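Local coordinates for protein probable porin (Pseudomonas aeruginosa, PDB 4FT6) that probably forms a water-filled beta-barrel channel that lets small solutes diffuse across the outer membrane into the periplasm, at residues I65-L70 with P133-G138; D77-G82 with G90-D95; L121-R126 with G233-R238; L170-R175 with D208-D213. One frame throughout, in Å; residues are numbered along the deposited sequence.

Contact 1 of 4, residues I65-L70 with P133-G138. With DMU (decyl-beta-D-maltopyranoside), chain F.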
loop_
_atom_site.group_PDB
_atom_site.type_symbol
_atom_site.label_atom_id
_atom_site.label_comp_id
_atom_site.label_asym_id
_atom_site.label_seq_id
_atom_site.Cartn_x
_atom_site.Cartn_y
_atom_site.Cartn_z
ATOM N N ILE A 65 9.313 -16.297 0.775
ATOM C CA ILE A 65 9.454 -15.002 0.123
ATOM C C ILE A 65 10.919 -14.573 0.140
ATOM O O ILE A 65 11.540 -14.471 1.204
ATOM C CB ILE A 65 8.564 -13.929 0.776
ATOM C CG1 ILE A 65 7.109 -14.408 0.792
ATOM C CG2 ILE A 65 8.699 -12.605 0.029
ATOM C CD1 ILE A 65 6.128 -13.435 1.413
ATOM N N GLY A 66 11.481 -14.356 -1.043
ATOM C CA GLY A 66 12.879 -13.985 -1.157
ATOM C C GLY A 66 12.988 -12.620 -1.813
ATOM O O GLY A 66 12.295 -12.330 -2.811
ATOM N N GLN A 67 13.859 -11.777 -1.262
ATOM C CA GLN A 67 14.055 -10.435 -1.799
ATOM C C GLN A 67 15.533 -10.157 -2.089
ATOM O O GLN A 67 16.415 -10.604 -1.356
ATOM C CB GLN A 67 13.508 -9.398 -0.815
ATOM C CG GLN A 67 12.060 -9.601 -0.414
ATOM C CD GLN A 67 11.553 -8.487 0.486
ATOM O OE1 GLN A 67 11.744 -7.307 0.199
ATOM N NE2 GLN A 67 10.913 -8.856 1.585
ATOM N N LEU A 68 15.790 -9.410 -3.155
ATOM C CA LEU A 68 17.136 -8.945 -3.492
ATOM C C LEU A 68 17.014 -7.614 -4.226
ATOM O O LEU A 68 16.378 -7.539 -5.292
ATOM C CB LEU A 68 17.849 -9.959 -4.389
ATOM C CG LEU A 68 19.256 -9.626 -4.905
ATOM C CD1 LEU A 68 20.212 -9.294 -3.768
ATOM C CD2 LEU A 68 19.814 -10.788 -5.719
ATOM N N GLY A 69 17.583 -6.562 -3.643
ATOM C CA GLY A 69 17.643 -5.269 -4.302
ATOM C C GLY A 69 19.094 -4.971 -4.649
ATOM O O GLY A 69 19.988 -5.239 -3.847
ATOM N N LEU A 70 19.337 -4.427 -5.838
ATOM C CA LEU A 70 20.693 -4.107 -6.264
ATOM C C LEU A 70 20.789 -2.637 -6.648
ATOM O O LEU A 70 19.941 -2.127 -7.404
ATOM C CB LEU A 70 21.107 -4.969 -7.461
ATOM C CG LEU A 70 21.197 -6.491 -7.282
ATOM C CD1 LEU A 70 21.801 -7.147 -8.529
ATOM C CD2 LEU A 70 21.998 -6.858 -6.040
ATOM N N PRO A 133 8.740 -5.138 -1.529
ATOM C CA PRO A 133 7.587 -4.995 -0.622
ATOM C C PRO A 133 7.969 -4.941 0.853
ATOM O O PRO A 133 8.877 -5.658 1.303
ATOM C CB PRO A 133 6.800 -6.292 -0.850
ATOM C CG PRO A 133 7.866 -7.294 -1.265
ATOM C CD PRO A 133 8.793 -6.478 -2.142
ATOM N N GLN A 134 7.255 -4.105 1.598
ATOM C CA GLN A 134 7.210 -4.190 3.056
ATOM C C GLN A 134 6.667 -5.578 3.432
ATOM O O GLN A 134 5.800 -6.124 2.745
ATOM C CB GLN A 134 6.244 -3.117 3.575
ATOM C CG GLN A 134 6.266 -2.857 5.082
ATOM C CD GLN A 134 5.206 -1.832 5.513
ATOM O OE1 GLN A 134 4.027 -1.929 5.120
ATOM N NE2 GLN A 134 5.621 -0.842 6.312
ATOM N N THR A 135 7.169 -6.168 4.509
ATOM C CA THR A 135 6.607 -7.437 4.967
ATOM C C THR A 135 6.344 -7.383 6.451
ATOM O O THR A 135 6.930 -6.561 7.161
ATOM C CB THR A 135 7.535 -8.626 4.689
ATOM O OG1 THR A 135 8.866 -8.274 5.072
ATOM C CG2 THR A 135 7.505 -9.023 3.221
ATOM N N PHE A 136 5.474 -8.266 6.930
ATOM C CA PHE A 136 5.263 -8.338 8.361
ATOM C C PHE A 136 5.595 -9.721 8.926
ATOM O O PHE A 136 5.647 -10.713 8.196
ATOM C CB PHE A 136 3.839 -7.937 8.675
ATOM C CG PHE A 136 3.611 -6.470 8.601
ATOM C CD1 PHE A 136 3.488 -5.823 7.374
ATOM C CD2 PHE A 136 3.558 -5.715 9.772
ATOM C CE1 PHE A 136 3.296 -4.435 7.326
ATOM C CE2 PHE A 136 3.365 -4.335 9.731
ATOM C CZ PHE A 136 3.230 -3.697 8.514
ATOM N N GLN A 137 5.825 -9.788 10.231
ATOM C CA GLN A 137 6.104 -11.063 10.841
ATOM C C GLN A 137 5.076 -11.341 11.898
ATOM O O GLN A 137 4.960 -10.592 12.885
ATOM C CB GLN A 137 7.498 -11.093 11.474
ATOM C CG GLN A 137 8.611 -11.087 10.459
ATOM C CD GLN A 137 8.771 -9.732 9.818
ATOM O OE1 GLN A 137 8.911 -8.730 10.523
ATOM N NE2 GLN A 137 8.714 -9.677 8.481
ATOM N N GLY A 138 4.356 -12.442 11.706
ATOM C CA GLY A 138 3.379 -12.892 12.676
ATOM C C GLY A 138 2.539 -13.998 12.074
ATOM O O GLY A 138 3.084 -14.928 11.459
HETATM C C1 DMU F . 17.625 -12.284 6.196
HETATM C C2 DMU F . 17.389 -11.277 7.387
HETATM C C3 DMU F . 18.819 -10.808 8.101
HETATM C C4 DMU F . 19.963 -10.702 7.026
HETATM O O5 DMU F . 19.976 -11.850 6.234
HETATM C C6 DMU F . 18.844 -11.901 5.404
HETATM O O7 DMU F . 18.749 -9.650 9.028
HETATM O O16 DMU F . 19.079 -12.750 4.284
HETATM C C18 DMU F . 20.318 -12.644 3.621
HETATM C C19 DMU F . 20.481 -13.713 2.542
HETATM C C22 DMU F . 19.205 -13.826 1.722
HETATM C C25 DMU F . 19.258 -15.111 0.899
HETATM C C28 DMU F . 19.154 -14.751 -0.581
HETATM C C31 DMU F . 17.734 -15.035 -1.060
HETATM C C34 DMU F . 17.380 -13.980 -2.088
HETATM C C37 DMU F . 16.557 -14.590 -3.197
HETATM C C40 DMU F . 15.962 -13.491 -4.041
HETATM C C43 DMU F . 15.726 -14.031 -5.419
HETATM O O49 DMU F . 16.486 -12.241 5.439
HETATM O O55 DMU F . 16.229 -11.605 8.244
HETATM C C57 DMU F . 21.241 -10.574 7.765
HETATM O O61 DMU F . 21.357 -11.704 8.563
HETATM C C5 DMU F . 17.163 -8.780 10.615
HETATM C C7 DMU F . 18.010 -8.239 11.701
HETATM C C8 DMU F . 18.676 -9.446 12.498
HETATM C C9 DMU F . 18.015 -10.830 12.049
HETATM O O1 DMU F . 18.315 -10.992 10.721
HETATM C C10 DMU F . 17.758 -9.998 9.940
HETATM O O2 DMU F . 20.161 -9.420 12.387
HETATM O O3 DMU F . 15.915 -9.105 11.103
HETATM O O4 DMU F . 17.292 -7.327 12.465
HETATM C C11 DMU F . 18.445 -12.075 12.786
HETATM O O6 DMU F . 17.846 -13.178 12.183
HETATM O O HOH W 1 10.663 -6.635 3.482
#

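Contact 2 of 4, residues D77-G82 with G90-D95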
loop_
_atom_site.group_PDB
_atom_site.type_symbol
_atom_site.label_atom_id
_atom_site.label_comp_id
_atom_site.label_asym_id
_atom_site.label_seq_id
_atom_site.Cartn_x
_atom_site.Cartn_y
_atom_site.Cartn_z
ATOM N N ASP A 77 24.856 12.328 -2.118
ATOM C CA ASP A 77 24.134 13.605 -2.100
ATOM C C ASP A 77 22.660 13.478 -2.503
ATOM O O ASP A 77 21.884 14.425 -2.361
ATOM C CB ASP A 77 24.829 14.641 -2.991
ATOM C CG ASP A 77 24.976 14.171 -4.432
ATOM O OD1 ASP A 77 25.487 13.054 -4.642
ATOM O OD2 ASP A 77 24.583 14.915 -5.356
ATOM N N ARG A 78 22.260 12.304 -2.973
ATOM C CA ARG A 78 20.915 12.148 -3.499
ATOM C C ARG A 78 20.302 10.779 -3.237
ATOM O O ARG A 78 19.613 10.261 -4.108
ATOM C CB ARG A 78 20.930 12.423 -5.011
ATOM C CG ARG A 78 21.944 11.598 -5.782
ATOM C CD ARG A 78 21.978 11.937 -7.261
ATOM N NE ARG A 78 23.149 11.319 -7.894
ATOM C CZ ARG A 78 23.125 10.195 -8.610
ATOM N NH1 ARG A 78 21.980 9.564 -8.822
ATOM N NH2 ARG A 78 24.250 9.709 -9.121
ATOM N N ALA A 79 20.507 10.225 -2.037
ATOM C CA ALA A 79 20.292 8.786 -1.803
ATOM C C ALA A 79 19.074 8.301 -0.973
ATOM O O ALA A 79 18.833 7.095 -0.881
ATOM C CB ALA A 79 21.598 8.138 -1.268
ATOM N N GLY A 80 18.305 9.190 -0.364
ATOM C CA GLY A 80 17.223 8.702 0.482
ATOM C C GLY A 80 15.937 8.288 -0.224
ATOM O O GLY A 80 14.856 8.415 0.341
ATOM N N SER A 81 16.042 7.777 -1.446
ATOM C CA SER A 81 14.854 7.599 -2.287
ATOM C C SER A 81 13.884 6.528 -1.809
ATOM O O SER A 81 12.714 6.531 -2.206
ATOM C CB SER A 81 15.258 7.277 -3.721
ATOM O OG SER A 81 15.522 5.895 -3.855
ATOM N N GLY A 82 14.367 5.606 -0.983
ATOM C CA GLY A 82 13.566 4.478 -0.551
ATOM C C GLY A 82 13.707 3.231 -1.404
ATOM O O GLY A 82 13.029 2.242 -1.153
ATOM N N GLY A 90 25.771 8.533 4.503
ATOM C CA GLY A 90 24.929 9.051 3.441
ATOM C C GLY A 90 24.968 8.212 2.175
ATOM O O GLY A 90 24.244 8.496 1.218
ATOM N N ARG A 91 25.816 7.185 2.168
ATOM C CA ARG A 91 25.943 6.306 1.007
ATOM C C ARG A 91 24.871 5.231 1.013
ATOM O O ARG A 91 24.618 4.608 2.044
ATOM C CB ARG A 91 27.323 5.636 0.955
ATOM N N ALA A 92 24.247 5.031 -0.147
ATOM C CA ALA A 92 23.372 3.884 -0.382
ATOM C C ALA A 92 24.128 2.566 -0.192
ATOM O O ALA A 92 25.331 2.475 -0.470
ATOM C CB ALA A 92 22.812 3.942 -1.789
ATOM N N ALA A 93 23.423 1.538 0.268
ATOM C CA ALA A 93 23.990 0.200 0.246
ATOM C C ALA A 93 24.103 -0.221 -1.213
ATOM O O ALA A 93 23.372 0.278 -2.081
ATOM C CB ALA A 93 23.121 -0.782 1.022
ATOM N N ASP A 94 25.032 -1.122 -1.494
ATOM C CA ASP A 94 25.181 -1.626 -2.848
ATOM C C ASP A 94 24.123 -2.686 -3.111
ATOM O O ASP A 94 23.770 -2.956 -4.261
ATOM C CB ASP A 94 26.584 -2.192 -3.055
ATOM C CG ASP A 94 27.658 -1.159 -2.844
ATOM O OD1 ASP A 94 27.399 0.032 -3.120
ATOM O OD2 ASP A 94 28.759 -1.540 -2.401
ATOM N N ASP A 95 23.609 -3.264 -2.031
ATOM C CA ASP A 95 22.599 -4.304 -2.133
ATOM C C ASP A 95 21.985 -4.641 -0.778
ATOM O O ASP A 95 22.480 -4.216 0.277
ATOM C CB ASP A 95 23.167 -5.568 -2.787
ATOM C CG ASP A 95 24.245 -6.225 -1.951
ATOM O OD1 ASP A 95 24.797 -5.559 -1.050
ATOM O OD2 ASP A 95 24.546 -7.413 -2.196
#

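Contact 3 of 4, residues L121-R126 with G233-R238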
loop_
_atom_site.group_PDB
_atom_site.type_symbol
_atom_site.label_atom_id
_atom_site.label_comp_id
_atom_site.label_asym_id
_atom_site.label_seq_id
_atom_site.Cartn_x
_atom_site.Cartn_y
_atom_site.Cartn_z
ATOM N N LEU A 121 -4.526 -5.443 4.244
ATOM C CA LEU A 121 -5.689 -5.280 5.109
ATOM C C LEU A 121 -6.017 -3.797 5.256
ATOM O O LEU A 121 -5.102 -2.968 5.302
ATOM C CB LEU A 121 -5.376 -5.881 6.489
ATOM C CG LEU A 121 -5.746 -7.332 6.803
ATOM C CD1 LEU A 121 -5.766 -8.206 5.563
ATOM C CD2 LEU A 121 -4.790 -7.899 7.847
ATOM N N PRO A 122 -7.319 -3.456 5.362
ATOM C CA PRO A 122 -7.747 -2.048 5.407
ATOM C C PRO A 122 -7.131 -1.368 6.616
ATOM O O PRO A 122 -6.929 -0.151 6.655
ATOM C CB PRO A 122 -9.282 -2.149 5.585
ATOM C CG PRO A 122 -9.646 -3.586 5.244
ATOM C CD PRO A 122 -8.439 -4.371 5.664
ATOM N N ILE A 123 -6.832 -2.200 7.602
ATOM C CA ILE A 123 -6.298 -1.782 8.879
ATOM C C ILE A 123 -4.763 -1.946 8.896
ATOM O O ILE A 123 -4.070 -1.502 9.820
ATOM C CB ILE A 123 -6.997 -2.607 10.003
ATOM C CG1 ILE A 123 -7.325 -1.699 11.170
ATOM C CG2 ILE A 123 -6.228 -3.911 10.395
ATOM C CD1 ILE A 123 -8.290 -0.638 10.770
ATOM N N LEU A 124 -4.231 -2.583 7.861
ATOM C CA LEU A 124 -2.799 -2.872 7.803
ATOM C C LEU A 124 -2.466 -3.253 6.373
ATOM O O LEU A 124 -2.518 -4.436 5.999
ATOM C CB LEU A 124 -2.391 -4.010 8.763
ATOM C CG LEU A 124 -0.881 -4.310 8.794
ATOM C CD1 LEU A 124 -0.133 -3.233 9.558
ATOM C CD2 LEU A 124 -0.572 -5.670 9.387
ATOM N N LEU A 125 -2.148 -2.240 5.576
ATOM C CA LEU A 125 -1.931 -2.402 4.146
ATOM C C LEU A 125 -0.432 -2.370 3.871
ATOM O O LEU A 125 0.186 -1.296 4.009
ATOM C CB LEU A 125 -2.590 -1.236 3.411
ATOM C CG LEU A 125 -3.426 -1.538 2.172
ATOM C CD1 LEU A 125 -3.552 -0.298 1.267
ATOM C CD2 LEU A 125 -2.821 -2.709 1.435
ATOM N N ARG A 126 0.166 -3.502 3.474
ATOM C CA ARG A 126 1.622 -3.515 3.250
ATOM C C ARG A 126 2.042 -2.572 2.108
ATOM O O ARG A 126 1.422 -2.554 1.047
ATOM C CB ARG A 126 2.184 -4.947 3.070
ATOM C CG ARG A 126 1.830 -5.694 1.775
ATOM C CD ARG A 126 2.803 -5.395 0.645
ATOM N NE ARG A 126 2.038 -5.033 -0.544
ATOM C CZ ARG A 126 1.888 -5.825 -1.595
ATOM N NH1 ARG A 126 2.485 -7.008 -1.623
ATOM N NH2 ARG A 126 1.157 -5.427 -2.618
ATOM N N GLY A 233 -15.450 4.711 3.580
ATOM C CA GLY A 233 -14.887 4.092 4.764
ATOM C C GLY A 233 -14.711 5.087 5.900
ATOM O O GLY A 233 -14.620 6.297 5.666
ATOM N N LEU A 234 -14.659 4.582 7.132
ATOM C CA LEU A 234 -14.403 5.421 8.299
ATOM C C LEU A 234 -13.420 4.768 9.271
ATOM O O LEU A 234 -13.618 3.627 9.696
ATOM C CB LEU A 234 -15.706 5.735 9.031
ATOM C CG LEU A 234 -15.548 6.638 10.256
ATOM C CD1 LEU A 234 -14.973 7.985 9.826
ATOM C CD2 LEU A 234 -16.887 6.816 10.946
ATOM N N PHE A 235 -12.353 5.485 9.610
ATOM C CA PHE A 235 -11.438 5.031 10.651
ATOM C C PHE A 235 -11.736 5.817 11.914
ATOM O O PHE A 235 -11.897 7.039 11.870
ATOM C CB PHE A 235 -9.986 5.314 10.268
ATOM C CG PHE A 235 -9.429 4.384 9.226
ATOM C CD1 PHE A 235 -9.587 4.649 7.862
ATOM C CD2 PHE A 235 -8.709 3.246 9.606
ATOM C CE1 PHE A 235 -9.047 3.777 6.897
ATOM C CE2 PHE A 235 -8.175 2.372 8.645
ATOM C CZ PHE A 235 -8.339 2.636 7.293
ATOM N N ASP A 236 -11.794 5.125 13.041
ATOM C CA ASP A 236 -11.900 5.801 14.323
ATOM C C ASP A 236 -10.782 5.287 15.220
ATOM O O ASP A 236 -10.772 4.106 15.609
ATOM C CB ASP A 236 -13.251 5.527 14.955
ATOM C CG ASP A 236 -13.565 6.483 16.068
ATOM O OD1 ASP A 236 -12.996 7.597 16.070
ATOM O OD2 ASP A 236 -14.383 6.124 16.944
ATOM N N THR A 237 -9.829 6.163 15.530
ATOM C CA THR A 237 -8.653 5.751 16.279
ATOM C C THR A 237 -8.489 6.509 17.587
ATOM O O THR A 237 -8.516 7.744 17.611
ATOM C CB THR A 237 -7.366 5.932 15.466
ATOM O OG1 THR A 237 -7.454 5.191 14.241
ATOM C CG2 THR A 237 -6.167 5.439 16.281
ATOM N N ARG A 238 -8.284 5.758 18.666
ATOM C CA ARG A 238 -8.109 6.316 20.000
ATOM C C ARG A 238 -6.854 5.694 20.622
ATOM O O ARG A 238 -6.414 4.624 20.185
ATOM C CB ARG A 238 -9.338 5.991 20.841
ATOM C CG ARG A 238 -9.632 7.016 21.906
ATOM C CD ARG A 238 -9.371 6.454 23.306
ATOM N NE ARG A 238 -9.270 7.499 24.328
ATOM C CZ ARG A 238 -8.987 7.271 25.608
ATOM N NH1 ARG A 238 -8.783 6.032 26.038
ATOM N NH2 ARG A 238 -8.912 8.287 26.457
#

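Contact 4 of 4, residues L170-R175 with D208-D213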
loop_
_atom_site.group_PDB
_atom_site.type_symbol
_atom_site.label_atom_id
_atom_site.label_comp_id
_atom_site.label_asym_id
_atom_site.label_seq_id
_atom_site.Cartn_x
_atom_site.Cartn_y
_atom_site.Cartn_z
ATOM N N LEU A 170 6.973 -2.826 15.821
ATOM C CA LEU A 170 6.024 -1.914 15.183
ATOM C C LEU A 170 5.953 -0.556 15.890
ATOM O O LEU A 170 6.269 -0.448 17.083
ATOM C CB LEU A 170 4.628 -2.526 15.148
ATOM C CG LEU A 170 4.307 -3.733 14.265
ATOM C CD1 LEU A 170 5.461 -4.079 13.350
ATOM C CD2 LEU A 170 3.903 -4.931 15.125
ATOM N N SER A 171 5.560 0.476 15.145
ATOM C CA SER A 171 5.431 1.846 15.665
ATOM C C SER A 171 4.477 2.586 14.730
ATOM O O SER A 171 4.034 2.009 13.726
ATOM C CB SER A 171 6.796 2.542 15.707
ATOM O OG SER A 171 7.240 2.859 14.404
ATOM N N VAL A 172 4.137 3.839 15.022
ATOM C CA VAL A 172 3.149 4.475 14.158
ATOM C C VAL A 172 3.774 5.502 13.253
ATOM O O VAL A 172 4.682 6.224 13.672
ATOM C CB VAL A 172 1.907 5.010 14.924
ATOM C CG1 VAL A 172 2.056 4.752 16.415
ATOM C CG2 VAL A 172 1.630 6.477 14.606
ATOM N N ASP A 173 3.286 5.543 12.009
ATOM C CA ASP A 173 3.879 6.372 10.968
ATOM C C ASP A 173 3.956 7.825 11.381
ATOM O O ASP A 173 2.990 8.374 11.910
ATOM C CB ASP A 173 3.102 6.258 9.663
ATOM C CG ASP A 173 3.878 6.817 8.495
ATOM O OD1 ASP A 173 3.779 8.032 8.249
ATOM O OD2 ASP A 173 4.617 6.048 7.838
ATOM N N GLY A 174 5.120 8.434 11.176
ATOM C CA GLY A 174 5.305 9.842 11.477
ATOM C C GLY A 174 5.608 10.153 12.924
ATOM O O GLY A 174 6.011 11.270 13.230
ATOM N N ARG A 175 5.420 9.189 13.824
ATOM C CA ARG A 175 5.676 9.433 15.253
ATOM C C ARG A 175 6.959 8.779 15.757
ATOM O O ARG A 175 7.861 9.451 16.255
ATOM C CB ARG A 175 4.497 8.968 16.125
ATOM C CG ARG A 175 3.127 9.485 15.707
ATOM C CD ARG A 175 2.976 10.980 15.904
ATOM N NE ARG A 175 1.629 11.455 15.556
ATOM C CZ ARG A 175 0.688 11.785 16.443
ATOM N NH1 ARG A 175 0.942 11.697 17.739
ATOM N NH2 ARG A 175 -0.507 12.209 16.038
ATOM N N ASP A 208 -0.705 -0.936 23.815
ATOM C CA ASP A 208 -0.255 0.199 24.619
ATOM C C ASP A 208 -0.045 1.510 23.836
ATOM O O ASP A 208 0.432 2.512 24.373
ATOM C CB ASP A 208 0.973 -0.198 25.440
ATOM C CG ASP A 208 0.605 -0.973 26.703
ATOM O OD1 ASP A 208 -0.364 -0.581 27.400
ATOM O OD2 ASP A 208 1.282 -1.982 26.997
ATOM N N ILE A 209 -0.446 1.518 22.576
ATOM C CA ILE A 209 -0.324 2.729 21.795
ATOM C C ILE A 209 -1.687 3.201 21.274
ATOM O O ILE A 209 -2.144 4.302 21.616
ATOM C CB ILE A 209 0.693 2.554 20.647
ATOM C CG1 ILE A 209 2.071 2.266 21.242
ATOM C CG2 ILE A 209 0.722 3.803 19.764
ATOM C CD1 ILE A 209 3.162 1.934 20.218
ATOM N N TYR A 210 -2.326 2.374 20.445
ATOM C CA TYR A 210 -3.664 2.698 19.955
ATOM C C TYR A 210 -4.613 1.518 19.734
ATOM O O TYR A 210 -4.204 0.340 19.734
ATOM C CB TYR A 210 -3.615 3.598 18.710
ATOM C CG TYR A 210 -3.281 2.940 17.373
ATOM C CD1 TYR A 210 -4.156 2.050 16.760
ATOM C CD2 TYR A 210 -2.118 3.272 16.683
ATOM C CE1 TYR A 210 -3.855 1.470 15.514
ATOM C CE2 TYR A 210 -1.819 2.703 15.432
ATOM C CZ TYR A 210 -2.688 1.808 14.858
ATOM O OH TYR A 210 -2.375 1.259 13.636
ATOM N N ARG A 211 -5.888 1.887 19.565
ATOM C CA ARG A 211 -6.978 1.004 19.172
ATOM C C ARG A 211 -7.639 1.691 17.982
ATOM O O ARG A 211 -7.895 2.902 18.019
ATOM C CB ARG A 211 -7.988 0.849 20.321
ATOM C CG ARG A 211 -9.181 -0.067 20.013
ATOM C CD ARG A 211 -10.234 0.009 21.110
ATOM N N GLN A 212 -7.902 0.944 16.917
ATOM C CA GLN A 212 -8.467 1.554 15.724
ATOM C C GLN A 212 -9.625 0.739 15.184
ATOM O O GLN A 212 -9.484 -0.464 14.945
ATOM C CB GLN A 212 -7.384 1.716 14.643
ATOM C CG GLN A 212 -7.859 2.244 13.277
ATOM C CD GLN A 212 -6.688 2.468 12.313
ATOM O OE1 GLN A 212 -6.315 1.574 11.538
ATOM N NE2 GLN A 212 -6.092 3.663 12.372
ATOM N N ASP A 213 -10.768 1.394 14.994
ATOM C CA ASP A 213 -11.915 0.752 14.371
ATOM C C ASP A 213 -11.981 1.195 12.928
ATOM O O ASP A 213 -11.551 2.308 12.596
ATOM C CB ASP A 213 -13.210 1.151 15.077
ATOM C CG ASP A 213 -13.160 0.895 16.554
ATOM O OD1 ASP A 213 -12.387 0.005 16.955
ATOM O OD2 ASP A 213 -13.878 1.578 17.317
#

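Contact 1 of 4, residues I65-L70 with P133-G138
Q67 reaches from barrel strand 58-71 toward P133 and T135, two residues of a chain segment folded against the inside of the wall, and brings its terminal amide up to both, OE1 beside P133 and NE2 beside T135. CG lies beside the backbone N, opposite the carbonyl carbon (chi1 -55°), and the chain beyond it is extended, which carries the amide well clear of the strand. Along its length Q67 runs past the P133 ring in the reverse direction: OE1 stands 3.9 Å from ring atom CD of P133. The amide nitrogen faces T135, which comes from the other direction, and NE2 of Q67 rests 3.8 Å from the methyl CG2 of T135. No direct hydrogen bond joins the two segments. Q67 OE1 and P133 O, 3.5 Å apart, are both acceptors and cannot bond to each other; one water links the segments. It accepts from Q67 NE2 at 2.9 Å, and donates to P133 O at 3.0 Å and to T135 OG1 at 2.9 Å. The T135 hydroxyl is also hydrogen-bonded to E116 OE2, which ties the water indirectly to a carboxylate. On the other side of the strand lies the decyl chain of a bound decyl maltoside, with C34 3.6 Å from Q67 O and C40 4.0 Å from CB of L68, consistent with a membrane-facing outer surface. The three touching residues are buried, and the water gives the amide, the P133 carbonyl and the T135 hydroxyl a shared partner; the inner segment is thus joined to the wall by a solvent-mediated polar link.

Contact 2 of 4, residues D77-G82 with G90-D95
The long connection between barrel strands 58-71 and 95-107, probably on the extracellular side as in other porins, doubles back on itself here, and A79 meets G90 and A92 where its two limbs come together. Neither limb is regular strand, and the closest alpha carbons, those of A79 and A92, are 6.0 Å apart. The methyl of A79 does most of the touching. It points at the opposite limb, where its CB lies 3.6 Å from the carbonyl oxygen of G90 and 4.2 Å from the backbone N of A92. The CB of A92 leaves its backbone at a slant to the other limb and still comes within 4.4 Å of the CB of A79, a small methyl-to-methyl contact. G90 has a positive phi (101°), at which a CB would collide with the carbonyl oxygen of the residue before. Its own carbonyl oxygen also accepts a hydrogen bond from R86 NE, so the oxygen beside the A79 methyl has a polar partner within the same connection. E40 of strand 37-50 touches both alanines and accepts a hydrogen bond from S81 OG, while R130 NE binds S81 O; together these tie the limb 77-82 to strand 37-50 and to the inner chain segment that carries R130. No hydrogen bond or salt bridge runs between the two limbs themselves. Their meeting is a modest van der Waals contact between methyl groups and main chain, and the polar bonding that fixes the limbs is made to residues around them.

Contact 3 of 4, residues L121-R126 with G233-R238
F235 of barrel strand 226-239 extends its ring to P122 and I123, the two central residues of a type I turn from L121 to L124. From CB the side chain leaves with CG beside the backbone N and opposite the carbonyl carbon (chi1 -75°), and although the CB bond itself is not aimed at the turn, the ring beyond it closes the distance. Along one flank, CD2 of F235 passes 4.1 Å from CD1 of I123, and the next atom, CE2 of F235, approaches the same methyl to 3.7 Å, the two side chains crossing at a slant. At the far end CZ of F235 lies 3.2 Å from the carbonyl oxygen of P122, which sits at the ring edge and in its plane; CE2 of F235 is 3.4 Å from this oxygen. The turn presenting these groups is closed by L121 N donating to L124 O, at the tip of the small hairpin of strands 117-121 and 124-125. Around the ring, Y214 meets F235 with the planes at about 40°, and A252, M279 and P288 also touch it. I123 in turn lies on Q212 and F183. With a carbonyl oxygen at its edge and a methyl group meeting it obliquely, the ring joins the hairpin to the inside of the barrel wall without a hydrogen bond between the segments, an arrangement that probably gains a little from the polarity of the C-H edge, the rest being dispersion.

Contact 4 of 4, residues L170-R175 with D208-D213
V172 meets I209 and Y210 where the loop 170-175 passes the start of barrel strand 210-223. The closest approach is methyl to methyl, CG1 of V172 to CG2 of I209 at 3.7 Å, the two side chains running antiparallel alongside each other. I209 makes this possible by holding CG2 opposite its backbone N while CG1 lies beside it (chi1 -62°). At the first residue of the strand, the Y210 ring offers its edge: CE2 of Y210 is 4.4 Å from CB of V172, which lies near the ring plane. Behind V172 the chain makes a type II turn through D173 and G174, closed by R175 N donating to V172 O at 3.1 Å. That turn is fastened in its own right, by D173 OD2 to G284 N and by a salt bridge from R175 NH2 to D277. On the strand side, D208 is hydrogen-bonded to E240 and A242, just ahead of I209, while F183 and T237 pack on Y210 and L245 on V172. The interface between the segments is therefore purely apolar, methyl against methyl with the edge of Y210 a looser second contact; the polar bonds are made by neighbouring residues to other parts of the chain, and none crosses between the two segments.

Overall arrangement
All four contacts belong to one antiparallel beta-barrel. Contact 2 is nested in the sequence enclosed by contact 1, and D95 packs on L70 where they touch. Contacts 1 and 3 interleave along the chain and share the inward-folded region between strands 110-114 and 139-143, with F136 against L124; their centres are 22 Å apart. Contact 4 is nested within contact 3, about 11 Å away between centres, and neighbouring strands 210-223 and 226-239 join them, T237 and Q212 being probably hydrogen-bonded. Contacts 2 and 3 lie on opposite sides of the chain's centre. The inner region thus meets distant parts of the wall, consistent with a constricted porin channel.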